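Local coordinates for protein cycloalternan-forming enzyme (Listeria monocytogenes serovar 1/2a, PDB 5F7U) that belongs to the multidomain family 31 glycosyl hydrolases, with a TIM-barrel domain and a family 6 carbohydrate-binding module that holds glucose units and magnesium, at residues A[373-378]-A[433-438]; A[409-414]-A[523-528]; A[994-999]-A[1021-1026]; A[967-972]-A[1054-1059]. The protein carries 1 engineered substitution. One frame throughout, in Å; residues are numbered along the deposited sequence.

Contact 1: A[373-378]-A[433-438]; sequences EWDRES and NGKWTD. With MG (magnesium ion), chain J.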
# COMPACT_ATOMS: atom_id res chain seq x y z
N GLU A 373 -2.57 23.55 -11.30
CA GLU A 373 -2.47 24.80 -12.07
C GLU A 373 -2.67 24.69 -13.59
O GLU A 373 -2.86 25.71 -14.27
CB GLU A 373 -1.17 25.54 -11.75
CG GLU A 373 0.09 24.87 -12.27
CD GLU A 373 1.35 25.49 -11.68
OE1 GLU A 373 1.61 25.32 -10.46
OE2 GLU A 373 2.09 26.15 -12.46
N TRP A 374 -2.58 23.46 -14.12
CA TRP A 374 -2.81 23.24 -15.55
C TRP A 374 -4.31 23.38 -15.82
O TRP A 374 -5.12 22.54 -15.40
CB TRP A 374 -2.32 21.85 -15.96
CG TRP A 374 -0.84 21.68 -15.81
CD1 TRP A 374 0.12 22.67 -15.68
CD2 TRP A 374 -0.14 20.44 -15.80
NE1 TRP A 374 1.38 22.09 -15.57
CE2 TRP A 374 1.25 20.73 -15.66
CE3 TRP A 374 -0.54 19.09 -15.88
CZ2 TRP A 374 2.23 19.73 -15.57
CZ3 TRP A 374 0.45 18.09 -15.82
CH2 TRP A 374 1.80 18.42 -15.67
N ASP A 375 -4.67 24.48 -16.49
CA ASP A 375 -6.09 24.81 -16.62
C ASP A 375 -6.48 25.29 -18.00
O ASP A 375 -7.56 25.87 -18.17
CB ASP A 375 -6.51 25.87 -15.57
CG ASP A 375 -5.94 27.26 -15.87
OD1 ASP A 375 -4.79 27.37 -16.38
OD2 ASP A 375 -6.63 28.26 -15.55
N ARG A 376 -5.61 25.07 -18.98
CA ARG A 376 -5.88 25.48 -20.35
C ARG A 376 -5.03 24.68 -21.31
O ARG A 376 -4.04 24.07 -20.91
CB ARG A 376 -5.64 26.99 -20.53
CG ARG A 376 -4.22 27.46 -20.19
CD ARG A 376 -4.21 28.97 -19.94
NE ARG A 376 -4.69 29.27 -18.59
CZ ARG A 376 -5.21 30.44 -18.19
NH1 ARG A 376 -5.38 31.44 -19.05
NH2 ARG A 376 -5.60 30.58 -16.93
N GLU A 377 -5.40 24.70 -22.58
CA GLU A 377 -4.66 23.97 -23.61
C GLU A 377 -3.18 24.32 -23.65
O GLU A 377 -2.35 23.43 -23.80
CB GLU A 377 -5.30 24.22 -24.96
CG GLU A 377 -6.44 23.26 -25.18
CD GLU A 377 -7.43 23.69 -26.24
OE1 GLU A 377 -7.42 24.85 -26.72
OE2 GLU A 377 -8.27 22.82 -26.56
N SER A 378 -2.85 25.61 -23.51
CA SER A 378 -1.43 25.99 -23.58
C SER A 378 -0.63 25.43 -22.41
O SER A 378 0.57 25.20 -22.56
CB SER A 378 -1.24 27.50 -23.68
OG SER A 378 -1.91 28.20 -22.64
N ASN A 433 -14.48 27.00 -26.42
CA ASN A 433 -14.00 28.38 -26.39
C ASN A 433 -12.85 28.54 -25.40
O ASN A 433 -12.62 27.67 -24.54
CB ASN A 433 -15.11 29.34 -25.96
CG ASN A 433 -16.39 29.21 -26.77
OD1 ASN A 433 -16.45 29.62 -27.93
ND2 ASN A 433 -17.43 28.68 -26.14
N GLY A 434 -12.15 29.67 -25.51
CA GLY A 434 -11.28 30.16 -24.44
C GLY A 434 -10.16 29.20 -24.10
O GLY A 434 -9.30 28.93 -24.92
N LYS A 435 -10.19 28.67 -22.88
CA LYS A 435 -9.11 27.81 -22.37
C LYS A 435 -9.03 26.44 -23.04
O LYS A 435 -7.95 25.82 -23.04
CB LYS A 435 -9.24 27.68 -20.85
CG LYS A 435 -9.00 29.00 -20.13
CD LYS A 435 -9.40 28.95 -18.66
CE LYS A 435 -9.21 30.33 -18.05
NZ LYS A 435 -9.91 30.45 -16.74
N TRP A 436 -10.14 26.00 -23.63
CA TRP A 436 -10.21 24.68 -24.24
C TRP A 436 -10.96 24.79 -25.55
O TRP A 436 -12.17 24.56 -25.60
CB TRP A 436 -10.91 23.67 -23.34
CG TRP A 436 -10.35 23.59 -21.97
CD1 TRP A 436 -10.88 24.17 -20.85
CD2 TRP A 436 -9.15 22.93 -21.56
NE1 TRP A 436 -10.09 23.89 -19.76
CE2 TRP A 436 -9.02 23.14 -20.17
CE3 TRP A 436 -8.16 22.17 -22.23
CZ2 TRP A 436 -7.95 22.62 -19.42
CZ3 TRP A 436 -7.10 21.65 -21.48
CH2 TRP A 436 -7.00 21.88 -20.10
N THR A 437 -10.24 25.14 -26.61
CA THR A 437 -10.90 25.33 -27.90
C THR A 437 -11.10 24.01 -28.66
O THR A 437 -11.92 23.94 -29.58
CB THR A 437 -10.12 26.30 -28.82
OG1 THR A 437 -8.84 25.74 -29.11
CG2 THR A 437 -9.99 27.67 -28.20
N ASP A 438 -10.34 22.96 -28.29
CA ASP A 438 -10.45 21.67 -28.97
C ASP A 438 -10.04 20.53 -28.03
O ASP A 438 -8.92 20.03 -28.14
CB ASP A 438 -9.59 21.68 -30.26
CG ASP A 438 -9.59 20.35 -31.01
OD1 ASP A 438 -10.45 19.47 -30.78
OD2 ASP A 438 -8.68 20.19 -31.87
MG MG J . -2.78 27.50 -15.54
O HOH W 1 -10.01 25.24 -17.13
O HOH W 2 -9.32 28.37 -15.12
O HOH W 3 -7.04 27.41 -25.66
O HOH W 4 -0.48 27.50 -15.20
O HOH W 5 -2.37 29.26 -16.78
O HOH W 6 -3.68 28.48 -13.63

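Contact 2: A[409-414]-A[523-528]; sequences YIWNNA and EYLLTE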
# COMPACT_ATOMS: atom_id res chain seq x y z
N TYR A 409 -18.81 17.84 -15.68
CA TYR A 409 -18.73 17.00 -16.87
C TYR A 409 -18.64 17.79 -18.18
O TYR A 409 -18.61 17.19 -19.26
CB TYR A 409 -19.84 15.93 -16.89
CG TYR A 409 -21.25 16.46 -16.97
CD1 TYR A 409 -21.80 16.84 -18.19
CD2 TYR A 409 -22.05 16.55 -15.82
CE1 TYR A 409 -23.09 17.34 -18.27
CE2 TYR A 409 -23.36 17.04 -15.89
CZ TYR A 409 -23.86 17.43 -17.12
OH TYR A 409 -25.16 17.91 -17.23
N ILE A 410 -18.56 19.12 -18.07
CA ILE A 410 -18.48 20.02 -19.22
C ILE A 410 -17.15 20.78 -19.11
O ILE A 410 -16.78 21.23 -18.03
CB ILE A 410 -19.67 21.00 -19.26
CG1 ILE A 410 -20.99 20.21 -19.40
CG2 ILE A 410 -19.52 22.05 -20.39
CD1 ILE A 410 -22.25 21.06 -19.23
N TRP A 411 -16.45 20.87 -20.24
CA TRP A 411 -15.18 21.61 -20.34
C TRP A 411 -15.36 23.07 -20.00
O TRP A 411 -16.36 23.71 -20.38
CB TRP A 411 -14.58 21.45 -21.75
CG TRP A 411 -14.06 20.07 -21.92
CD1 TRP A 411 -14.77 18.98 -22.35
CD2 TRP A 411 -12.74 19.61 -21.59
NE1 TRP A 411 -13.95 17.85 -22.33
CE2 TRP A 411 -12.71 18.21 -21.86
CE3 TRP A 411 -11.58 20.24 -21.10
CZ2 TRP A 411 -11.57 17.43 -21.65
CZ3 TRP A 411 -10.43 19.45 -20.90
CH2 TRP A 411 -10.45 18.06 -21.18
N ASN A 412 -14.37 23.62 -19.30
CA ASN A 412 -14.39 25.05 -18.98
C ASN A 412 -14.56 25.91 -20.24
O ASN A 412 -13.97 25.62 -21.29
CB ASN A 412 -13.12 25.45 -18.23
CG ASN A 412 -13.34 26.65 -17.34
OD1 ASN A 412 -14.48 27.15 -17.21
ND2 ASN A 412 -12.26 27.12 -16.68
N ASN A 413 -15.39 26.95 -20.11
CA ASN A 413 -15.66 27.92 -21.19
C ASN A 413 -16.50 27.39 -22.36
O ASN A 413 -16.80 28.15 -23.30
CB ASN A 413 -14.37 28.57 -21.78
CG ASN A 413 -13.47 29.23 -20.74
OD1 ASN A 413 -12.27 29.34 -20.98
ND2 ASN A 413 -14.02 29.68 -19.61
N ALA A 414 -16.92 26.12 -22.32
CA ALA A 414 -17.76 25.55 -23.39
C ALA A 414 -19.16 26.15 -23.32
O ALA A 414 -19.72 26.33 -22.23
CB ALA A 414 -17.83 24.03 -23.31
N GLU A 523 -20.32 10.01 -20.62
CA GLU A 523 -20.01 9.07 -21.70
C GLU A 523 -19.17 9.70 -22.83
O GLU A 523 -18.17 9.11 -23.26
CB GLU A 523 -21.29 8.46 -22.29
CG GLU A 523 -21.03 7.28 -23.21
CD GLU A 523 -22.19 6.96 -24.15
OE1 GLU A 523 -23.36 7.04 -23.72
OE2 GLU A 523 -21.95 6.61 -25.32
N TYR A 524 -19.58 10.88 -23.29
CA TYR A 524 -18.91 11.54 -24.42
C TYR A 524 -17.40 11.78 -24.18
O TYR A 524 -16.63 11.83 -25.14
CB TYR A 524 -19.64 12.84 -24.82
CG TYR A 524 -19.24 14.05 -24.02
CD1 TYR A 524 -19.76 14.26 -22.73
CD2 TYR A 524 -18.33 14.99 -24.54
CE1 TYR A 524 -19.38 15.38 -21.98
CE2 TYR A 524 -17.95 16.12 -23.80
CZ TYR A 524 -18.47 16.30 -22.52
OH TYR A 524 -18.10 17.40 -21.78
N LEU A 525 -17.00 11.91 -22.91
CA LEU A 525 -15.59 12.12 -22.55
C LEU A 525 -14.76 10.91 -22.94
O LEU A 525 -13.61 11.04 -23.35
CB LEU A 525 -15.42 12.42 -21.05
CG LEU A 525 -16.16 13.69 -20.54
CD1 LEU A 525 -16.22 13.69 -19.01
CD2 LEU A 525 -15.50 14.97 -21.04
N LEU A 526 -15.37 9.74 -22.83
CA LEU A 526 -14.72 8.48 -23.16
C LEU A 526 -14.87 8.14 -24.65
O LEU A 526 -13.88 7.84 -25.32
CB LEU A 526 -15.28 7.37 -22.26
CG LEU A 526 -14.83 7.46 -20.79
CD1 LEU A 526 -15.87 6.85 -19.88
CD2 LEU A 526 -13.49 6.79 -20.57
N THR A 527 -16.09 8.22 -25.17
CA THR A 527 -16.35 7.74 -26.53
C THR A 527 -15.81 8.70 -27.60
O THR A 527 -15.30 8.24 -28.63
CB THR A 527 -17.85 7.47 -26.75
OG1 THR A 527 -18.59 8.66 -26.50
CG2 THR A 527 -18.35 6.38 -25.81
N GLU A 528 -15.90 10.01 -27.35
CA GLU A 528 -15.57 11.03 -28.36
C GLU A 528 -14.31 11.84 -28.02
O GLU A 528 -13.47 12.08 -28.89
CB GLU A 528 -16.76 11.96 -28.58
CG GLU A 528 -18.04 11.22 -28.95
CD GLU A 528 -19.21 12.13 -29.17
OE1 GLU A 528 -19.50 12.39 -30.36
OE2 GLU A 528 -19.85 12.56 -28.18
O HOH W 7 -17.92 19.98 -22.78

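Contact 3: A[994-999]-A[1021-1026]; sequences RYSAGV and ANWDTW. With GLC (alpha-D-glucopyranose), chain D; GLC (alpha-D-glucopyranose), chain B.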
# COMPACT_ATOMS: atom_id res chain seq x y z
N ARG A 994 43.60 -11.54 -5.76
CA ARG A 994 44.13 -10.89 -6.95
C ARG A 994 44.77 -9.56 -6.58
O ARG A 994 44.14 -8.69 -5.99
CB ARG A 994 43.06 -10.71 -8.04
CG ARG A 994 43.62 -10.23 -9.37
CD ARG A 994 42.63 -10.39 -10.50
NE ARG A 994 43.23 -10.19 -11.83
CZ ARG A 994 43.04 -9.12 -12.61
NH1 ARG A 994 42.26 -8.11 -12.22
NH2 ARG A 994 43.63 -9.08 -13.80
N TYR A 995 46.03 -9.40 -6.98
CA TYR A 995 46.85 -8.31 -6.48
C TYR A 995 47.94 -7.98 -7.50
O TYR A 995 48.21 -8.77 -8.42
CB TYR A 995 47.53 -8.72 -5.15
CG TYR A 995 48.62 -9.74 -5.40
CD1 TYR A 995 48.30 -11.08 -5.67
CD2 TYR A 995 49.96 -9.35 -5.46
CE1 TYR A 995 49.29 -12.01 -5.96
CE2 TYR A 995 50.96 -10.27 -5.74
CZ TYR A 995 50.61 -11.59 -5.99
OH TYR A 995 51.62 -12.48 -6.27
N SER A 996 48.61 -6.86 -7.28
CA SER A 996 49.85 -6.59 -8.00
C SER A 996 50.94 -6.27 -6.97
O SER A 996 50.66 -5.69 -5.92
CB SER A 996 49.64 -5.44 -8.98
OG SER A 996 50.79 -5.24 -9.77
N ALA A 997 52.17 -6.67 -7.27
CA ALA A 997 53.31 -6.43 -6.40
C ALA A 997 54.48 -6.15 -7.30
O ALA A 997 55.31 -7.02 -7.55
CB ALA A 997 53.56 -7.64 -5.49
N GLY A 998 54.52 -4.93 -7.81
CA GLY A 998 55.47 -4.51 -8.85
C GLY A 998 56.93 -4.41 -8.46
O GLY A 998 57.79 -4.41 -9.34
N VAL A 999 57.23 -4.33 -7.16
CA VAL A 999 58.62 -4.12 -6.71
C VAL A 999 59.28 -5.41 -6.20
O VAL A 999 60.41 -5.71 -6.56
CB VAL A 999 58.75 -2.97 -5.67
CG1 VAL A 999 60.18 -2.84 -5.14
CG2 VAL A 999 58.31 -1.65 -6.27
N ALA A 1021 55.62 -8.79 -12.51
CA ALA A 1021 56.54 -8.12 -13.46
C ALA A 1021 56.65 -6.60 -13.26
O ALA A 1021 57.76 -6.03 -13.29
CB ALA A 1021 56.14 -8.43 -14.90
N ASN A 1022 55.50 -5.97 -13.06
CA ASN A 1022 55.37 -4.54 -12.82
C ASN A 1022 54.01 -4.26 -12.19
O ASN A 1022 53.24 -5.20 -11.94
CB ASN A 1022 55.55 -3.75 -14.13
CG ASN A 1022 54.72 -4.32 -15.27
OD1 ASN A 1022 53.50 -4.47 -15.17
ND2 ASN A 1022 55.38 -4.62 -16.38
N TRP A 1023 53.71 -2.98 -11.96
CA TRP A 1023 52.42 -2.58 -11.37
C TRP A 1023 51.23 -2.68 -12.33
O TRP A 1023 50.07 -2.55 -11.90
CB TRP A 1023 52.48 -1.18 -10.75
CG TRP A 1023 53.40 -1.08 -9.60
CD1 TRP A 1023 54.62 -0.46 -9.58
CD2 TRP A 1023 53.21 -1.62 -8.29
NE1 TRP A 1023 55.20 -0.58 -8.34
CE2 TRP A 1023 54.35 -1.29 -7.53
CE3 TRP A 1023 52.18 -2.37 -7.69
CZ2 TRP A 1023 54.49 -1.68 -6.18
CZ3 TRP A 1023 52.32 -2.75 -6.35
CH2 TRP A 1023 53.46 -2.40 -5.61
N ASP A 1024 51.51 -2.91 -13.62
CA ASP A 1024 50.44 -3.14 -14.59
C ASP A 1024 50.18 -4.63 -14.82
O ASP A 1024 49.46 -5.00 -15.75
CB ASP A 1024 50.74 -2.41 -15.91
CG ASP A 1024 50.75 -0.88 -15.77
OD1 ASP A 1024 49.85 -0.30 -15.12
OD2 ASP A 1024 51.68 -0.26 -16.32
N THR A 1025 50.77 -5.48 -13.98
CA THR A 1025 50.60 -6.93 -14.05
C THR A 1025 49.94 -7.45 -12.78
O THR A 1025 50.47 -7.25 -11.67
CB THR A 1025 51.95 -7.65 -14.29
OG1 THR A 1025 52.58 -7.08 -15.44
CG2 THR A 1025 51.75 -9.17 -14.48
N TRP A 1026 48.79 -8.12 -12.94
CA TRP A 1026 48.04 -8.72 -11.84
C TRP A 1026 48.35 -10.22 -11.75
O TRP A 1026 48.63 -10.85 -12.76
CB TRP A 1026 46.53 -8.51 -12.01
CG TRP A 1026 46.14 -7.06 -12.12
CD1 TRP A 1026 45.97 -6.34 -13.26
CD2 TRP A 1026 45.89 -6.15 -11.03
NE1 TRP A 1026 45.63 -5.04 -12.97
CE2 TRP A 1026 45.57 -4.89 -11.61
CE3 TRP A 1026 45.91 -6.27 -9.63
CZ2 TRP A 1026 45.28 -3.76 -10.83
CZ3 TRP A 1026 45.61 -5.15 -8.85
CH2 TRP A 1026 45.31 -3.90 -9.46
C1 GLC D . 53.81 2.42 -7.02
C2 GLC D . 52.51 2.02 -7.75
C3 GLC D . 51.31 2.03 -6.79
C4 GLC D . 51.57 1.19 -5.54
C5 GLC D . 52.84 1.72 -4.87
C6 GLC D . 53.21 0.97 -3.61
O1 GLC D . 53.85 3.83 -6.75
O2 GLC D . 52.25 2.89 -8.85
O3 GLC D . 50.15 1.58 -7.50
O4 GLC D . 50.44 1.28 -4.65
O5 GLC D . 53.95 1.65 -5.80
O6 GLC D . 54.38 1.60 -3.09
C1 GLC B . 54.80 1.02 -1.83
C2 GLC B . 55.82 1.93 -1.15
C3 GLC B . 57.15 1.93 -1.91
C4 GLC B . 57.67 0.51 -2.14
C5 GLC B . 56.58 -0.42 -2.70
C6 GLC B . 56.98 -1.89 -2.71
O2 GLC B . 55.27 3.25 -1.03
O3 GLC B . 58.13 2.71 -1.20
O4 GLC B . 58.79 0.52 -3.04
O5 GLC B . 55.36 -0.29 -1.94
O6 GLC B . 57.18 -2.36 -1.37

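Contact 4: A[967-972]-A[1054-1059]; sequences AGFDAE and INFDHV. With MG (magnesium ion), chain G; GLC (alpha-D-glucopyranose), chain D; GLC (alpha-D-glucopyranose), chain B.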
# COMPACT_ATOMS: atom_id res chain seq x y z
N ALA A 967 45.19 0.50 -2.63
CA ALA A 967 46.57 0.83 -3.05
C ALA A 967 47.62 0.80 -1.93
O ALA A 967 47.41 1.41 -0.86
CB ALA A 967 46.60 2.18 -3.74
N GLY A 968 48.74 0.11 -2.18
CA GLY A 968 49.90 0.13 -1.25
C GLY A 968 49.70 -0.82 -0.08
O GLY A 968 50.33 -1.89 -0.02
N PHE A 969 48.84 -0.43 0.87
CA PHE A 969 48.39 -1.32 1.93
C PHE A 969 49.62 -1.91 2.66
O PHE A 969 49.69 -3.11 2.96
CB PHE A 969 47.43 -2.35 1.29
CG PHE A 969 46.89 -3.41 2.22
CD1 PHE A 969 46.64 -3.16 3.57
CD2 PHE A 969 46.57 -4.66 1.70
CE1 PHE A 969 46.11 -4.16 4.39
CE2 PHE A 969 46.04 -5.66 2.51
CZ PHE A 969 45.81 -5.40 3.86
N ASP A 970 50.59 -1.03 2.95
CA ASP A 970 51.95 -1.45 3.26
C ASP A 970 52.52 -0.96 4.60
O ASP A 970 53.74 -0.89 4.78
CB ASP A 970 52.88 -1.07 2.11
CG ASP A 970 53.05 0.44 1.95
OD1 ASP A 970 52.10 1.21 2.26
OD2 ASP A 970 54.14 0.86 1.52
N ALA A 971 51.63 -0.62 5.52
CA ALA A 971 52.06 -0.15 6.84
C ALA A 971 51.24 -0.85 7.91
O ALA A 971 50.10 -1.26 7.66
CB ALA A 971 51.92 1.37 6.95
N GLU A 972 51.82 -1.00 9.10
CA GLU A 972 51.11 -1.60 10.24
C GLU A 972 49.83 -0.82 10.57
O GLU A 972 49.76 0.39 10.33
CB GLU A 972 52.01 -1.67 11.47
CG GLU A 972 53.17 -2.64 11.33
CD GLU A 972 53.93 -2.81 12.63
OE1 GLU A 972 55.08 -2.34 12.71
OE2 GLU A 972 53.37 -3.40 13.58
N ILE A 1054 51.50 -3.69 -2.00
CA ILE A 1054 50.71 -4.39 -3.01
C ILE A 1054 49.56 -3.49 -3.44
O ILE A 1054 49.18 -2.57 -2.71
CB ILE A 1054 50.14 -5.76 -2.52
CG1 ILE A 1054 48.99 -5.60 -1.50
CG2 ILE A 1054 51.23 -6.65 -1.97
CD1 ILE A 1054 48.22 -6.88 -1.21
N ASN A 1055 49.02 -3.75 -4.63
CA ASN A 1055 47.69 -3.25 -4.98
C ASN A 1055 46.75 -4.43 -4.92
O ASN A 1055 47.06 -5.49 -5.45
CB ASN A 1055 47.69 -2.58 -6.35
CG ASN A 1055 48.51 -1.30 -6.36
OD1 ASN A 1055 48.64 -0.63 -5.33
ND2 ASN A 1055 49.08 -0.95 -7.52
N PHE A 1056 45.64 -4.25 -4.22
CA PHE A 1056 44.75 -5.37 -3.87
C PHE A 1056 43.42 -5.20 -4.61
O PHE A 1056 42.64 -4.31 -4.30
CB PHE A 1056 44.63 -5.39 -2.34
CG PHE A 1056 43.83 -6.55 -1.75
CD1 PHE A 1056 43.48 -7.69 -2.49
CD2 PHE A 1056 43.48 -6.50 -0.40
CE1 PHE A 1056 42.75 -8.73 -1.89
CE2 PHE A 1056 42.76 -7.53 0.20
CZ PHE A 1056 42.41 -8.66 -0.54
N ASP A 1057 43.19 -6.04 -5.62
CA ASP A 1057 42.03 -5.90 -6.50
C ASP A 1057 40.72 -6.46 -5.90
O ASP A 1057 39.72 -5.75 -5.78
CB ASP A 1057 42.29 -6.57 -7.85
CG ASP A 1057 41.18 -6.30 -8.87
OD1 ASP A 1057 40.33 -5.38 -8.66
OD2 ASP A 1057 41.15 -7.03 -9.87
N HIS A 1058 40.74 -7.73 -5.55
CA HIS A 1058 39.53 -8.46 -5.15
C HIS A 1058 39.90 -9.81 -4.56
O HIS A 1058 41.04 -10.24 -4.68
CB HIS A 1058 38.55 -8.65 -6.34
CG HIS A 1058 39.00 -9.63 -7.39
ND1 HIS A 1058 38.87 -9.38 -8.74
CD2 HIS A 1058 39.50 -10.89 -7.30
CE1 HIS A 1058 39.28 -10.43 -9.43
NE2 HIS A 1058 39.67 -11.36 -8.59
N VAL A 1059 38.91 -10.45 -3.95
CA VAL A 1059 38.98 -11.89 -3.66
C VAL A 1059 37.84 -12.64 -4.34
O VAL A 1059 36.74 -12.09 -4.53
CB VAL A 1059 39.05 -12.22 -2.13
CG1 VAL A 1059 40.27 -11.56 -1.48
CG2 VAL A 1059 37.78 -11.82 -1.41
MG MG G . 38.71 -4.22 -7.70
C1 GLC D . 53.81 2.42 -7.02
C2 GLC D . 52.51 2.02 -7.75
C3 GLC D . 51.31 2.03 -6.79
C4 GLC D . 51.57 1.19 -5.54
C5 GLC D . 52.84 1.72 -4.87
C6 GLC D . 53.21 0.97 -3.61
O1 GLC D . 53.85 3.83 -6.75
O2 GLC D . 52.25 2.89 -8.85
O3 GLC D . 50.15 1.58 -7.50
O4 GLC D . 50.44 1.28 -4.65
O5 GLC D . 53.95 1.65 -5.80
O6 GLC D . 54.38 1.60 -3.09
C1 GLC B . 54.80 1.02 -1.83
C2 GLC B . 55.82 1.93 -1.15
C3 GLC B . 57.15 1.93 -1.91
C4 GLC B . 57.67 0.51 -2.14
C5 GLC B . 56.58 -0.42 -2.70
C6 GLC B . 56.98 -1.89 -2.71
O2 GLC B . 55.27 3.25 -1.03
O3 GLC B . 58.13 2.71 -1.20
O4 GLC B . 58.79 0.52 -3.04
O5 GLC B . 55.36 -0.29 -1.94
O6 GLC B . 57.18 -2.36 -1.37

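Contact 1: A[373-378]-A[433-438]
The carboxylate of E377, in the first turn of helix 377-389 of the family 31 TIM barrel, is bound by T437 and D438, just ahead of helix 439-448, through two backbone N-H groups and one hydroxyl. E377 OE1 takes two bonds from T437: the hydroxyl OG1 comes in on its syn lone pair at 2.9 Å, and N donates from above the carboxylate plane. E377 OE2 receives D438 N at 2.7 Å, also on the syn side. Three protein donors, and a water that also bonds G434 O, grip the two oxygens; this should hold the carboxylate's rotation and probably favours its charged form. The E377 chain runs extended beyond CG (chi2 161°), with CG passing CE3 of the W436 ring. One face of that indole lies under the backbone from R376 to E377, and E377 N gives a nearly straight bond (163°) to K435 O.

Next out, R376 grips D375 side-on: NE reaches OD1 from above the carboxylate plane, and NH2 reaches the syn lone pair of OD2. K435 CE rests over one face of the guanidinium, its NZ 4.1 Å from D375 OD2 and linked to it through a water. D375 OD1 also binds magnesium together with E373 O, three waters and D379, so the ion and the arginine share one oxygen. Another water accepts from W436 NE1 at 3.0 Å and lies 2.7 Å from D375 O.

Contact 2: A[409-414]-A[523-528]
With chi1 at 85°, Y524 has CG between its own backbone N and carbonyl carbon, and chi2 of -80° turns the phenol so that its hydroxyl reaches the chain at Y409. There Y524 OH donates to Y409 O over 2.6 Å, meeting a lone pair in the carbonyl plane; the oxygen sits at the edge of the ring, near its plane. The same hydroxyl accepts from a water that in turn takes the N-H of W411, so the phenol end ties down two successive peptide groups on either side of I410. W411 has CG anti to its carbonyl carbon (chi1 -72°), which brings W411 CD1 to 3.7 Å from Y524 OH.

All this lies inside the TIM-barrel domain, where the long loop after strand 396-399 packs on the short helix 523-527. From that helix L525 points at the loop, and its CD2 methyl stands 3.5 Å from W411 NE1. The indole N-H is buried here, and W411 NE1 has no hydrogen-bond partner in the model. Other aromatic rings hold the indole in place: W402 and W436 each meet it edge-to-face. Past W411 the chain makes a type II turn, closed by A414 N bonding to W411 O at 3.1 Å.

Contact 3: A[994-999]-A[1021-1026]
W1023 is sandwiched between bare backbone and sugar. On one face of its indole lies G998, whose CA sits 3.7 Å from the centroid of the five-membered ring in a CH-pi contact; on the opposite face is the glucose of chain D, its O5 3.4 Å from W1023 CZ2. With no side chain on G998, its backbone can lie directly against the indole. V999 CG2 touches W1023 CZ2, and its CB packs against C6 of the second glucose, chain B.

W1026 is sandwiched too. S996 CB lies over one face of its six-membered ring, while the guanidinium of R994 stacks on the other side with planes 28° apart, an off-centre cation-pi contact with R994 CZ 4.3 Å from the centroid of the W1026 five-membered ring. The arginine's extended chain carries it there, and NH1 is salt-bridged to D1057. S996 OG, anti to the backbone N (chi1 -175°), donates to T1025 O at 2.8 Å from above the carbonyl plane. In this family 6 carbohydrate-binding module the backed indole of W1023 is consistent with the aromatic platform usual in sugar recognition, with contact over the ring face, rather than polar bonds, as its share of the grip.

Contact 4: A[967-972]-A[1054-1059]
N1055 leaves its strand with CG anti to its own carbonyl carbon (chi1 -67°), so that CB carries the amide up toward the sugar of chain D. N1055 CG stands 3.5 Å from the glucose O3. At the tip the two ends of the amide divide the sugar: N1055 OD1 accepts from the glucose O4 at 2.7 Å, and ND2 donates to O3 over the same distance (162° at the hydrogen). N1055 OD1 has a second donor, G968 N, which reaches it in the carbonyl plane at 3.2 Å. Gripped twice at OD1 and once at ND2, the amide probably has its orientation fixed, since G968 N needs an acceptor at OD1.

G968, with its positive phi, also returns a bond to the facing strand, accepting I1054 N at 2.9 Å on a lone pair of its O. F969 has CG anti to the backbone N (chi1 178°), which lays the ring alongside I1054 and F1056: CD2 meets the I1054 CD1 methyl, and CE2 meets F1056 CD2, both at 4.0 Å. Further along, D1057 OD1 binds magnesium. An asparagine bonded to neighbouring sugar hydroxyls belongs to the glycan-binding site of this family 6 carbohydrate-binding module, a beta-sandwich fold.

The four contacts fall into two pairs in different domains. Contacts 1 and 2, centres 13 Å apart, share the long loop after strand 396-399 of the TIM barrel: K435 N bonds N413 OD1, N433 ND2 bonds N413 O, and W436 CD1 packs against N412 O, so the magnesium site of contact 1 adjoins a loop that carries A414 of a glycan pocket. Contacts 3 and 4, centres 11 Å apart, meet on adjacent strands 987-996 and 1054-1062. S996 N bonds N1055 O, and W1023 and N1055 come to the same chain D glucose, from contact 3 and contact 4 respectively. About 46 Å separates the nearest atoms of contacts 1 and 4.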